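Local coordinates for protein putative isochorismatase (Streptomyces avermitilis, PDB 3KL2) that is of unknown function but belongs to the isochorismatase-like family of cysteine hydrolases and is probably a hydrolase, at residues Tyr33-Glu36 against Phe37-Asp40. Numbering follows the deposited sequence.
Sequences YQNE and FTSD
Thr38 folds back over the peptide joining Gln34 to Asn35. Its CB lies 3.8 Å from Gln34 O, and there the side chain forks. CG2 rests near the same oxygen and the carbonyl carbon of Tyr33, while a chi1 of 54° tucks OG1 back against the turn, 3.1 Å from Gln34 O. The hydroxyls Thr38 OG1 and Ser39 OG are hydrogen-bonded at 2.8 Å, though which one donates is open. Ser39 OG in turn lies 3.0 Å from Asn35 OD1, whose amide partner ND2 bonds to Trp111 O. Replacing Thr38 by an alanine would probably leave Ser39 OG without its hydroxyl mate and freer to turn away from Asn35. Two backbone N-H groups bond to Gln34 O from opposite faces of its plane, Phe37 N at 2.9 Å, above that plane, and Thr38 N at 3.1 Å, only tilted from it. One residue on, Ser39 N bonds to Asn35 O (3.1 Å). The ring of Phe37 leads away from 33-36, stacked on Phe159 and edge-to-face with Phe106. These backbone bonds build the one-turn helix 35-38, with Gln34 at its N-cap position, just beyond strand 26-31, one of the two middle strands of the parallel sheet in this isochorismatase-like alpha/beta fold.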
# COMPACT_ATOMS: atom_id res chain seq x y z
N TYR A 33 -18.44 -9.83 11.28
CA TYR A 33 -19.44 -10.49 12.08
C TYR A 33 -20.60 -9.54 12.35
O TYR A 33 -20.84 -9.20 13.51
CB TYR A 33 -18.85 -10.98 13.36
CG TYR A 33 -17.96 -12.20 13.24
CD1 TYR A 33 -18.43 -13.47 13.53
CD2 TYR A 33 -16.64 -12.07 12.85
CE1 TYR A 33 -17.57 -14.59 13.46
CE2 TYR A 33 -15.80 -13.16 12.75
CZ TYR A 33 -16.27 -14.41 13.08
OH TYR A 33 -15.39 -15.45 12.98
N GLN A 34 -21.30 -9.14 11.28
CA GLN A 34 -22.38 -8.19 11.34
C GLN A 34 -23.70 -8.90 11.09
O GLN A 34 -23.72 -9.91 10.39
CB GLN A 34 -22.20 -7.08 10.29
CG GLN A 34 -21.05 -6.10 10.62
CD GLN A 34 -20.51 -5.46 9.40
OE1 GLN A 34 -19.64 -6.03 8.74
NE2 GLN A 34 -21.08 -4.31 9.03
N ASN A 35 -24.79 -8.34 11.61
CA ASN A 35 -26.10 -8.92 11.49
C ASN A 35 -26.39 -9.32 10.06
O ASN A 35 -26.90 -10.41 9.82
CB ASN A 35 -27.21 -7.97 12.01
CG ASN A 35 -27.17 -7.80 13.52
OD1 ASN A 35 -27.09 -8.79 14.26
ND2 ASN A 35 -27.19 -6.54 14.00
N GLU A 36 -25.98 -8.47 9.11
CA GLU A 36 -26.28 -8.70 7.69
C GLU A 36 -25.95 -10.13 7.22
O GLU A 36 -26.62 -10.66 6.33
CB GLU A 36 -25.60 -7.66 6.80
CG GLU A 36 -26.43 -7.31 5.59
CD GLU A 36 -27.51 -6.31 5.91
OE1 GLU A 36 -27.17 -5.10 5.87
OE2 GLU A 36 -28.68 -6.72 6.18
N PHE A 37 -24.97 -10.76 7.88
CA PHE A 37 -24.54 -12.14 7.60
C PHE A 37 -25.00 -13.12 8.67
O PHE A 37 -25.48 -14.21 8.36
CB PHE A 37 -22.99 -12.22 7.58
CG PHE A 37 -22.35 -11.80 6.29
CD1 PHE A 37 -22.77 -12.29 5.07
CD2 PHE A 37 -21.23 -11.00 6.31
CE1 PHE A 37 -22.12 -11.92 3.85
CE2 PHE A 37 -20.57 -10.62 5.12
CZ PHE A 37 -21.01 -11.07 3.90
N THR A 38 -24.82 -12.75 9.94
CA THR A 38 -24.95 -13.69 11.06
C THR A 38 -26.36 -14.02 11.51
O THR A 38 -26.57 -15.06 12.12
CB THR A 38 -24.29 -13.09 12.31
OG1 THR A 38 -24.87 -11.80 12.52
CG2 THR A 38 -22.78 -12.98 12.14
N SER A 39 -27.33 -13.15 11.23
CA SER A 39 -28.61 -13.21 11.95
C SER A 39 -29.83 -13.22 11.03
O SER A 39 -29.81 -12.60 9.96
CB SER A 39 -28.72 -11.98 12.86
OG SER A 39 -27.49 -11.69 13.52
N ASP A 40 -30.89 -13.90 11.47
CA ASP A 40 -32.14 -14.01 10.73
C ASP A 40 -32.65 -12.64 10.31
O ASP A 40 -32.76 -11.75 11.15
CB ASP A 40 -33.22 -14.74 11.56
CG ASP A 40 -33.09 -16.29 11.53
OD1 ASP A 40 -32.34 -16.84 10.68
OD2 ASP A 40 -33.76 -16.98 12.34